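PDB 4QIT: nitronate monooxygenase family protein from Pseudomonas aeruginosa, which uses FMN and molecular oxygen to oxidise alkyl nitronates, with the toxin propionate 3-nitronate as its best and presumed physiological substrate. Local coordinates for residues 125-139 with 147-161. The protein carries 1 engineered substitution. Numbering follows the deposited sequence.
Sequences LPMLLEERPAAVSFH and QVRALQAVGIRVLVC. With FMN (flavin mononucleotide), chain C.
Five backbone hydrogen bonds join 134-138 to 157-161, beginning with Arg157 N to Ala134 O (2.9 Å) and ending with Cys161 N to Phe138 O (3.1 Å). In between, Val136 and Phe138 each donate and accept, the ladder expected of parallel strands. At its start a water bridges the carbonyl oxygens of Ala134 and Gly155. Gly155, with positive phi, closes helix 145-153 as the C-prime residue of a Schellman motif, defined by Ile156 N to Leu151 O and Gly155 N to Gln152 O; Val154 N is an additional donor to Leu151 O, reaching it from the opposite face of the carbonyl plane to Ile156 N.

The strands are neighbours in the parallel barrel of this TIM-barrel enzyme, joined by a beta-alpha-beta crossover through helix 145-153, while segment 125-131 of the preceding helix runs beside segment 147-153, their axes 19° apart. Apolar contacts fill the angle between helices and sheet. Leu151 divides its branches: CD2 lies 3.7 Å from Leu125 CD1, whereas CD1 meets the Phe138 ring at its edge, in plane, 3.9 Å from CZ. Val158 CG1 reaches the same ring edge. Nearer the loops, Ile156 CG2 sits 3.6 Å from Val136 CG2, and its CD1 runs toward Leu128 O.

At the exposed side, the guanidinium of Arg132 lies across Val154, whose CG1 stands 3.6 Å above the centre of the guanidinium plane. A chain extended from CG to NE (chi2 -177°, chi3 -163°) carries it there.

On the barrel's inner face, Ser137 OG touches Leu159 CB but bonds to Asn73. At the C-terminal strand ends, Cys161 CB approaches His139 ND1 (3.6 Å); His139 lines the FMN pocket, its NE2 bonded to Ser189 O.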
ATOM      1  N   LEU A 125     -21.192 -21.235 -15.908  1.00 17.28           N
ATOM      2  CA  LEU A 125     -22.112 -20.206 -16.397  1.00 19.07           C
ATOM      3  C   LEU A 125     -23.575 -20.663 -16.495  1.00 17.94           C
ATOM      4  O   LEU A 125     -24.468 -19.984 -15.984  1.00 18.84           O
ATOM      5  CB  LEU A 125     -21.624 -19.608 -17.726  1.00 18.51           C
ATOM      6  CG  LEU A 125     -22.522 -18.574 -18.406  1.00 20.64           C
ATOM      7  CD1 LEU A 125     -22.786 -17.380 -17.488  1.00 18.42           C
ATOM      8  CD2 LEU A 125     -21.905 -18.113 -19.717  1.00 23.41           C
ATOM      9  N   PRO A 126     -23.838 -21.812 -17.145  1.00 19.39           N
ATOM     10  CA  PRO A 126     -25.257 -22.190 -17.190  1.00 20.39           C
ATOM     11  C   PRO A 126     -25.851 -22.472 -15.808  1.00 20.87           C
ATOM     12  O   PRO A 126     -27.033 -22.195 -15.597  1.00 20.63           O
ATOM     13  CB  PRO A 126     -25.267 -23.450 -18.068  1.00 22.83           C
ATOM     14  CG  PRO A 126     -23.856 -23.940 -18.077  1.00 25.43           C
ATOM     15  CD  PRO A 126     -23.001 -22.720 -17.948  1.00 21.00           C
ATOM     16  N   MET A 127     -25.058 -22.994 -14.877  1.00 19.75           N
ATOM     17  CA  MET A 127     -25.550 -23.181 -13.509  1.00 18.38           C
ATOM     18  C   MET A 127     -25.938 -21.850 -12.861  1.00 18.30           C
ATOM     19  O   MET A 127     -26.986 -21.746 -12.207  1.00 19.33           O
ATOM     20  CB  MET A 127     -24.526 -23.931 -12.653  1.00 17.28           C
ATOM     21  CG  MET A 127     -24.984 -24.209 -11.233  1.00 17.11           C
ATOM     22  SD  MET A 127     -24.705 -22.857 -10.065  1.00 16.90           S
ATOM     23  CE  MET A 127     -22.916 -22.876  -9.926  1.00 17.96           C
ATOM     24  N   LEU A 128     -25.102 -20.830 -13.044  1.00 17.00           N
ATOM     25  CA  LEU A 128     -25.409 -19.509 -12.495  1.00 20.54           C
ATOM     26  C   LEU A 128     -26.652 -18.891 -13.136  1.00 18.97           C
ATOM     27  O   LEU A 128     -27.423 -18.201 -12.470  1.00 19.68           O
ATOM     28  CB  LEU A 128     -24.204 -18.569 -12.638  1.00 16.60           C
ATOM     29  CG  LEU A 128     -22.948 -18.940 -11.845  1.00 17.12           C
ATOM     30  CD1 LEU A 128     -21.797 -18.024 -12.245  1.00 16.38           C
ATOM     31  CD2 LEU A 128     -23.201 -18.856 -10.344  1.00 16.31           C
ATOM     32  N   LEU A 129     -26.844 -19.139 -14.431  1.00 19.90           N
ATOM     33  CA  LEU A 129     -27.998 -18.597 -15.145  1.00 18.56           C
ATOM     34  C   LEU A 129     -29.290 -19.243 -14.642  1.00 20.87           C
ATOM     35  O   LEU A 129     -30.356 -18.624 -14.662  1.00 27.35           O
ATOM     36  CB  LEU A 129     -27.841 -18.787 -16.658  1.00 20.26           C
ATOM     37  CG  LEU A 129     -26.692 -18.016 -17.314  1.00 21.12           C
ATOM     38  CD1 LEU A 129     -26.597 -18.367 -18.787  1.00 25.32           C
ATOM     39  CD2 LEU A 129     -26.858 -16.521 -17.133  1.00 21.37           C
ATOM     40  N   GLU A 130     -29.184 -20.479 -14.167  1.00 21.06           N
ATOM     41  CA  GLU A 130     -30.335 -21.177 -13.602  1.00 20.19           C
ATOM     42  C   GLU A 130     -30.644 -20.700 -12.182  1.00 23.37           C
ATOM     43  O   GLU A 130     -31.800 -20.445 -11.837  1.00 23.55           O
ATOM     44  CB  GLU A 130     -30.088 -22.685 -13.577  1.00 20.98           C
ATOM     45  CG  GLU A 130     -30.028 -23.354 -14.945  1.00 24.59           C
ATOM     46  CD  GLU A 130     -29.606 -24.808 -14.843  1.00 31.40           C
ATOM     47  OE1 GLU A 130     -30.366 -25.684 -15.308  1.00 41.44           O
ATOM     48  OE2 GLU A 130     -28.510 -25.076 -14.302  1.00 33.00           O
ATOM     49  N   GLU A 131     -29.608 -20.586 -11.354  1.00 20.95           N
ATOM     50  CA  GLU A 131     -29.799 -20.275  -9.936  1.00 20.49           C
ATOM     51  C   GLU A 131     -30.020 -18.786  -9.659  1.00 21.52           C
ATOM     52  O   GLU A 131     -30.670 -18.426  -8.674  1.00 19.87           O
ATOM     53  CB  GLU A 131     -28.620 -20.799  -9.104  1.00 20.27           C
ATOM     54  CG  GLU A 131     -28.456 -22.313  -9.124  1.00 21.45           C
ATOM     55  CD  GLU A 131     -29.707 -23.061  -8.686  1.00 21.88           C
ATOM     56  OE1 GLU A 131     -30.329 -22.673  -7.671  1.00 23.03           O
ATOM     57  OE2 GLU A 131     -30.066 -24.052  -9.356  1.00 24.69           O
ATOM     58  N   ARG A 132     -29.462 -17.936 -10.517  1.00 19.00           N
ATOM     59  CA  ARG A 132     -29.637 -16.484 -10.435  1.00 21.16           C
ATOM     60  C   ARG A 132     -29.415 -15.869  -9.050  1.00 21.99           C
ATOM     61  O   ARG A 132     -30.332 -15.281  -8.471  1.00 19.20           O
ATOM     62  CB  ARG A 132     -31.019 -16.083 -10.964  1.00 24.69           C
ATOM     63  CG  ARG A 132     -31.296 -16.608 -12.362  1.00 24.37           C
ATOM     64  CD  ARG A 132     -32.645 -16.152 -12.902  1.00 32.51           C
ATOM     65  NE  ARG A 132     -33.051 -16.968 -14.047  1.00 39.58           N
ATOM     66  CZ  ARG A 132     -33.866 -16.562 -15.018  1.00 43.03           C
ATOM     67  NH1 ARG A 132     -34.371 -15.335 -14.998  1.00 42.12           N
ATOM     68  NH2 ARG A 132     -34.171 -17.385 -16.014  1.00 44.13           N
ATOM     69  N   PRO A 133     -28.190 -15.987  -8.515  1.00 20.09           N
ATOM     70  CA  PRO A 133     -27.896 -15.221  -7.302  1.00 17.21           C
ATOM     71  C   PRO A 133     -27.953 -13.735  -7.637  1.00 18.34           C
ATOM     72  O   PRO A 133     -27.781 -13.366  -8.798  1.00 16.40           O
ATOM     73  CB  PRO A 133     -26.466 -15.650  -6.958  1.00 18.45           C
ATOM     74  CG  PRO A 133     -25.871 -16.093  -8.256  1.00 18.39           C
ATOM     75  CD  PRO A 133     -27.007 -16.691  -9.041  1.00 18.41           C
ATOM     76  N   ALA A 134     -28.209 -12.885  -6.647  1.00 17.46           N
ATOM     77  CA  ALA A 134     -28.331 -11.456  -6.906  1.00 16.64           C
ATOM     78  C   ALA A 134     -27.053 -10.859  -7.486  1.00 15.44           C
ATOM     79  O   ALA A 134     -27.104  -9.964  -8.335  1.00 15.49           O
ATOM     80  CB  ALA A 134     -28.729 -10.722  -5.637  1.00 17.19           C
ATOM     81  N   ALA A 135     -25.902 -11.348  -7.027  1.00 13.34           N
ATOM     82  CA  ALA A 135     -24.631 -10.857  -7.542  1.00 15.66           C
ATOM     83  C   ALA A 135     -23.662 -11.993  -7.842  1.00 11.50           C
ATOM     84  O   ALA A 135     -23.608 -12.993  -7.119  1.00 11.62           O
ATOM     85  CB  ALA A 135     -24.004  -9.872  -6.570  1.00 15.28           C
ATOM     86  N   VAL A 136     -22.917 -11.841  -8.930  1.00 11.35           N
ATOM     87  CA  VAL A 136     -21.808 -12.736  -9.239  1.00 13.04           C
ATOM     88  C   VAL A 136     -20.540 -11.898  -9.382  1.00 12.92           C
ATOM     89  O   VAL A 136     -20.536 -10.881 -10.077  1.00 13.03           O
ATOM     90  CB  VAL A 136     -22.063 -13.551 -10.526  1.00 13.81           C
ATOM     91  CG1 VAL A 136     -20.791 -14.299 -10.966  1.00 13.03           C
ATOM     92  CG2 VAL A 136     -23.222 -14.525 -10.321  1.00 15.53           C
ATOM     93  N   SER A 137     -19.473 -12.304  -8.693  1.00 12.66           N
ATOM     94  CA  SER A 137     -18.219 -11.564  -8.722  1.00 11.87           C
ATOM     95  C   SER A 137     -17.083 -12.413  -9.287  1.00 10.15           C
ATOM     96  O   SER A 137     -17.104 -13.646  -9.180  1.00 12.38           O
ATOM     97  CB  SER A 137     -17.858 -11.087  -7.312  1.00 14.72           C
ATOM     98  OG  SER A 137     -18.694 -10.027  -6.899  1.00 29.72           O
ATOM     99  N   PHE A 138     -16.089 -11.743  -9.867  1.00 10.10           N
ATOM    100  CA  PHE A 138     -14.952 -12.417 -10.474  1.00 10.87           C
ATOM    101  C   PHE A 138     -13.640 -11.855  -9.963  1.00 10.34           C
ATOM    102  O   PHE A 138     -13.511 -10.638  -9.757  1.00 12.40           O
ATOM    103  CB  PHE A 138     -15.013 -12.301 -12.004  1.00 10.50           C
ATOM    104  CG  PHE A 138     -16.215 -12.971 -12.593  1.00 10.67           C
ATOM    105  CD1 PHE A 138     -16.238 -14.341 -12.755  1.00 12.53           C
ATOM    106  CD2 PHE A 138     -17.332 -12.231 -12.961  1.00 12.46           C
ATOM    107  CE1 PHE A 138     -17.353 -14.989 -13.291  1.00 13.09           C
ATOM    108  CE2 PHE A 138     -18.458 -12.865 -13.504  1.00 14.00           C
ATOM    109  CZ  PHE A 138     -18.469 -14.244 -13.663  1.00 11.91           C
ATOM    110  N   HIS A 139     -12.673 -12.748  -9.770  1.00  9.76           N
ATOM    111  CA  HIS A 139     -11.348 -12.409  -9.255  1.00 10.39           C
ATOM    112  C   HIS A 139     -10.308 -12.885 -10.257  1.00 11.85           C
ATOM    113  O   HIS A 139     -10.463 -13.961 -10.837  1.00 13.02           O
ATOM    114  CB  HIS A 139     -11.108 -13.122  -7.921  1.00 12.26           C
ATOM    115  CG  HIS A 139     -10.111 -12.441  -7.038  1.00 11.35           C
ATOM    116  ND1 HIS A 139     -10.285 -11.149  -6.582  1.00 13.64           N
ATOM    117  CD2 HIS A 139      -8.938 -12.867  -6.514  1.00 14.61           C
ATOM    118  CE1 HIS A 139      -9.265 -10.811  -5.823  1.00 15.66           C
ATOM    119  NE2 HIS A 139      -8.425 -11.836  -5.767  1.00 12.06           N
ATOM    120  N   GLN A 147     -20.470 -13.081 -21.892  1.00 18.38           N
ATOM    121  CA  GLN A 147     -20.815 -13.862 -20.705  1.00 18.85           C
ATOM    122  C   GLN A 147     -21.331 -12.984 -19.565  1.00 17.71           C
ATOM    123  O   GLN A 147     -22.294 -13.350 -18.893  1.00 16.27           O
ATOM    124  CB  GLN A 147     -19.627 -14.706 -20.252  1.00 18.82           C
ATOM    125  CG  GLN A 147     -19.213 -15.746 -21.281  1.00 21.75           C
ATOM    126  CD  GLN A 147     -18.063 -16.597 -20.805  1.00 24.48           C
ATOM    127  OE1 GLN A 147     -17.952 -16.904 -19.617  1.00 27.47           O
ATOM    128  NE2 GLN A 147     -17.190 -16.979 -21.729  1.00 26.39           N
ATOM    129  N   VAL A 148     -20.695 -11.831 -19.365  1.00 19.27           N
ATOM    130  CA  VAL A 148     -21.177 -10.836 -18.410  1.00 17.63           C
ATOM    131  C   VAL A 148     -22.603 -10.435 -18.768  1.00 18.47           C
ATOM    132  O   VAL A 148     -23.466 -10.353 -17.901  1.00 18.40           O
ATOM    133  CB  VAL A 148     -20.288  -9.572 -18.415  1.00 17.37           C
ATOM    134  CG1 VAL A 148     -20.877  -8.486 -17.523  1.00 18.39           C
ATOM    135  CG2 VAL A 148     -18.860  -9.911 -17.977  1.00 18.53           C
ATOM    136  N   ARG A 149     -22.842 -10.211 -20.062  1.00 20.87           N
ATOM    137  CA  ARG A 149     -24.175  -9.868 -20.562  1.00 21.15           C
ATOM    138  C   ARG A 149     -25.215 -10.953 -20.293  1.00 18.99           C
ATOM    139  O   ARG A 149     -26.355 -10.657 -19.929  1.00 20.63           O
ATOM    140  CB  ARG A 149     -24.117  -9.600 -22.067  1.00 25.40           C
ATOM    141  CG  ARG A 149     -23.437  -8.291 -22.436  1.00 28.06           C
ATOM    142  CD  ARG A 149     -24.158  -7.091 -21.848  1.00 28.35           C
ATOM    143  NE  ARG A 149     -23.426  -5.851 -22.090  1.00 33.81           N
ATOM    144  CZ  ARG A 149     -23.694  -4.699 -21.485  1.00 37.09           C
ATOM    145  NH1 ARG A 149     -24.682  -4.632 -20.604  1.00 41.04           N
ATOM    146  NH2 ARG A 149     -22.976  -3.618 -21.755  1.00 39.72           N
ATOM    147  N   ALA A 150     -24.821 -12.205 -20.488  1.00 18.22           N
ATOM    148  CA  ALA A 150     -25.722 -13.328 -20.257  1.00 20.53           C
ATOM    149  C   ALA A 150     -26.202 -13.371 -18.803  1.00 24.25           C
ATOM    150  O   ALA A 150     -27.379 -13.627 -18.538  1.00 23.27           O
ATOM    151  CB  ALA A 150     -25.052 -14.628 -20.640  1.00 24.73           C
ATOM    152  N   LEU A 151     -25.286 -13.125 -17.867  1.00 19.25           N
ATOM    153  CA  LEU A 151     -25.643 -13.066 -16.452  1.00 18.83           C
ATOM    154  C   LEU A 151     -26.589 -11.903 -16.176  1.00 19.84           C
ATOM    155  O   LEU A 151     -27.578 -12.041 -15.452  1.00 20.29           O
ATOM    156  CB  LEU A 151     -24.378 -12.926 -15.593  1.00 20.05           C
ATOM    157  CG  LEU A 151     -23.432 -14.126 -15.595  1.00 13.48           C
ATOM    158  CD1 LEU A 151     -22.035 -13.729 -15.123  1.00 18.38           C
ATOM    159  CD2 LEU A 151     -23.980 -15.234 -14.716  1.00 15.86           C
ATOM    160  N   GLN A 152     -26.289 -10.753 -16.765  1.00 19.10           N
ATOM    161  CA  GLN A 152     -27.094  -9.559 -16.563  1.00 19.19           C
ATOM    162  C   GLN A 152     -28.496  -9.729 -17.152  1.00 22.69           C
ATOM    163  O   GLN A 152     -29.464  -9.168 -16.640  1.00 24.17           O
ATOM    164  CB  GLN A 152     -26.377  -8.338 -17.146  1.00 18.93           C
ATOM    165  CG  GLN A 152     -25.133  -7.936 -16.329  1.00 18.26           C
ATOM    166  CD  GLN A 152     -24.202  -6.984 -17.062  1.00 22.41           C
ATOM    167  OE1 GLN A 152     -24.075  -7.035 -18.289  1.00 21.93           O
ATOM    168  NE2 GLN A 152     -23.525  -6.121 -16.308  1.00 19.48           N
ATOM    169  N   ALA A 153     -28.592 -10.531 -18.208  1.00 22.26           N
ATOM    170  CA  ALA A 153     -29.865 -10.766 -18.890  1.00 25.24           C
ATOM    171  C   ALA A 153     -30.903 -11.426 -17.981  1.00 27.10           C
ATOM    172  O   ALA A 153     -32.109 -11.260 -18.184  1.00 26.91           O
ATOM    173  CB  ALA A 153     -29.640 -11.605 -20.147  1.00 23.89           C
ATOM    174  N   VAL A 154     -30.441 -12.180 -16.984  1.00 22.26           N
ATOM    175  CA  VAL A 154     -31.352 -12.808 -16.032  1.00 24.93           C
ATOM    176  C   VAL A 154     -31.365 -12.061 -14.692  1.00 22.01           C
ATOM    177  O   VAL A 154     -31.809 -12.598 -13.673  1.00 28.40           O
ATOM    178  CB  VAL A 154     -31.048 -14.312 -15.827  1.00 26.94           C
ATOM    179  CG1 VAL A 154     -31.266 -15.083 -17.123  1.00 30.63           C
ATOM    180  CG2 VAL A 154     -29.634 -14.514 -15.324  1.00 23.73           C
ATOM    181  N   GLY A 155     -30.874 -10.825 -14.705  1.00 22.76           N
ATOM    182  CA  GLY A 155     -31.017  -9.937 -13.564  1.00 21.86           C
ATOM    183  C   GLY A 155     -29.852  -9.889 -12.594  1.00 24.31           C
ATOM    184  O   GLY A 155     -29.886  -9.126 -11.628  1.00 24.99           O
ATOM    185  N   ILE A 156     -28.823 -10.690 -12.848  1.00 21.69           N
ATOM    186  CA  ILE A 156     -27.654 -10.747 -11.966  1.00 20.29           C
ATOM    187  C   ILE A 156     -26.779  -9.491 -12.088  1.00 18.26           C
ATOM    188  O   ILE A 156     -26.497  -9.024 -13.197  1.00 18.07           O
ATOM    189  CB  ILE A 156     -26.797 -11.994 -12.284  1.00 17.51           C
ATOM    190  CG1 ILE A 156     -27.638 -13.268 -12.168  1.00 20.33           C
ATOM    191  CG2 ILE A 156     -25.555 -12.047 -11.385  1.00 16.11           C
ATOM    192  CD1 ILE A 156     -26.989 -14.494 -12.777  1.00 17.81           C
ATOM    193  N   ARG A 157     -26.358  -8.934 -10.949  1.00 15.41           N
ATOM    194  CA  ARG A 157     -25.377  -7.849 -10.952  1.00 14.80           C
ATOM    195  C   ARG A 157     -23.973  -8.447 -10.972  1.00 14.44           C
ATOM    196  O   ARG A 157     -23.700  -9.388 -10.233  1.00 16.73           O
ATOM    197  CB  ARG A 157     -25.527  -6.962  -9.714  1.00 15.76           C
ATOM    198  CG  ARG A 157     -26.921  -6.393  -9.508  1.00 15.87           C
ATOM    199  CD  ARG A 157     -27.369  -5.561 -10.686  1.00 20.64           C
ATOM    200  NE  ARG A 157     -28.599  -4.840 -10.377  1.00 21.88           N
ATOM    201  CZ  ARG A 157     -29.409  -4.318 -11.291  1.00 25.81           C
ATOM    202  NH1 ARG A 157     -29.129  -4.448 -12.582  1.00 28.61           N
ATOM    203  NH2 ARG A 157     -30.503  -3.670 -10.914  1.00 25.41           N
ATOM    204  N   VAL A 158     -23.093  -7.903 -11.811  1.00 12.18           N
ATOM    205  CA  VAL A 158     -21.754  -8.474 -11.985  1.00 12.74           C
ATOM    206  C   VAL A 158     -20.664  -7.537 -11.473  1.00 13.65           C
ATOM    207  O   VAL A 158     -20.572  -6.373 -11.894  1.00 13.37           O
ATOM    208  CB  VAL A 158     -21.464  -8.819 -13.461  1.00 13.32           C
ATOM    209  CG1 VAL A 158     -20.022  -9.314 -13.629  1.00 13.07           C
ATOM    210  CG2 VAL A 158     -22.459  -9.870 -13.970  1.00 14.37           C
ATOM    211  N   LEU A 159     -19.841  -8.049 -10.557  1.00 11.78           N
ATOM    212  CA  LEU A 159     -18.713  -7.284 -10.025  1.00 11.21           C
ATOM    213  C   LEU A 159     -17.410  -7.942 -10.469  1.00 10.68           C
ATOM    214  O   LEU A 159     -17.337  -9.168 -10.579  1.00 11.53           O
ATOM    215  CB  LEU A 159     -18.731  -7.261  -8.496  1.00 11.65           C
ATOM    216  CG  LEU A 159     -19.984  -6.846  -7.719  1.00 18.34           C
ATOM    217  CD1 LEU A 159     -19.579  -6.316  -6.349  1.00 20.90           C
ATOM    218  CD2 LEU A 159     -20.827  -5.831  -8.451  1.00 24.10           C
ATOM    219  N   VAL A 160     -16.377  -7.134 -10.702  1.00 10.55           N
ATOM    220  CA  VAL A 160     -15.045  -7.670 -10.970  1.00 11.32           C
ATOM    221  C   VAL A 160     -14.007  -6.892 -10.172  1.00  8.24           C
ATOM    222  O   VAL A 160     -14.070  -5.666 -10.087  1.00 10.52           O
ATOM    223  CB  VAL A 160     -14.680  -7.611 -12.482  1.00 12.48           C
ATOM    224  CG1 VAL A 160     -13.332  -8.292 -12.735  1.00 11.91           C
ATOM    225  CG2 VAL A 160     -15.748  -8.272 -13.340  1.00 13.77           C
ATOM    226  N   CYS A 161     -13.059  -7.606  -9.577  1.00 10.68           N
ATOM    227  CA  CYS A 161     -11.975  -6.973  -8.843  1.00 11.11           C
ATOM    228  C   CYS A 161     -10.897  -6.423  -9.782  1.00 10.66           C
ATOM    229  O   CYS A 161     -10.542  -7.061 -10.790  1.00 11.57           O
ATOM    230  CB  CYS A 161     -11.355  -8.002  -7.905  1.00 10.46           C
ATOM    231  SG  CYS A 161      -9.982  -7.386  -6.948  1.00 13.67           S
TER
HETATM  232  N1  FMN C 401     -11.243 -12.663  -2.976  1.00 26.23           N
HETATM  233  C2  FMN C 401     -11.812 -13.437  -3.980  1.00 22.75           C
HETATM  234  O2  FMN C 401     -12.130 -12.902  -5.034  1.00 31.43           O
HETATM  235  N3  FMN C 401     -12.052 -14.781  -3.805  1.00 21.59           N
HETATM  236  C4  FMN C 401     -11.686 -15.370  -2.613  1.00 21.28           C
HETATM  237  O4  FMN C 401     -11.867 -16.568  -2.415  1.00 20.96           O
HETATM  238  C4A FMN C 401     -11.109 -14.606  -1.615  1.00 27.42           C
HETATM  239  N5  FMN C 401     -10.755 -15.225  -0.445  1.00 27.68           N
HETATM  240  C5A FMN C 401     -10.198 -14.504   0.583  1.00 23.83           C
HETATM  241  C6  FMN C 401      -9.870 -15.173   1.754  1.00 22.71           C
HETATM  242  C7  FMN C 401      -9.321 -14.492   2.821  1.00 21.93           C
HETATM  243  C7M FMN C 401      -9.015 -15.281   4.062  1.00 23.97           C
HETATM  244  C8  FMN C 401      -9.069 -13.124   2.710  1.00 21.00           C
HETATM  245  C8M FMN C 401      -8.452 -12.374   3.856  1.00 22.62           C
HETATM  246  C9  FMN C 401      -9.396 -12.455   1.524  1.00 23.22           C
HETATM  247  C9A FMN C 401      -9.970 -13.142   0.448  1.00 24.50           C
HETATM  248  N10 FMN C 401     -10.315 -12.504  -0.744  1.00 25.57           N
HETATM  249  C10 FMN C 401     -10.880 -13.245  -1.780  1.00 24.26           C
HETATM  250  C1' FMN C 401     -10.046 -11.031  -0.926  1.00 23.08           C
HETATM  251  C2' FMN C 401     -11.236 -10.156  -0.572  1.00 23.73           C
HETATM  252  O2' FMN C 401     -12.191 -10.230  -1.599  1.00 23.23           O
HETATM  253  C3' FMN C 401     -10.820  -8.699  -0.428  1.00 20.65           C
HETATM  254  O3' FMN C 401      -9.994  -8.275  -1.492  1.00 19.08           O
HETATM  255  C4' FMN C 401     -10.025  -8.572   0.852  1.00 18.01           C
HETATM  256  O4' FMN C 401     -10.566  -9.439   1.833  1.00 20.42           O
HETATM  257  C5' FMN C 401     -10.135  -7.142   1.353  1.00 17.85           C
HETATM  258  O5' FMN C 401      -9.092  -7.008   2.269  1.00 10.56           O
HETATM  259  P   FMN C 401      -9.354  -7.010   3.838  1.00  7.93           P
HETATM  260  O1P FMN C 401     -10.783  -6.620   4.109  1.00 10.49           O
HETATM  261  O2P FMN C 401      -8.353  -6.073   4.439  1.00  8.78           O
HETATM  262  O3P FMN C 401      -9.125  -8.421   4.266  1.00 10.36           O
HETATM  263  O   HOH W   1     -29.466  -8.768  -8.873  1.00 21.84           O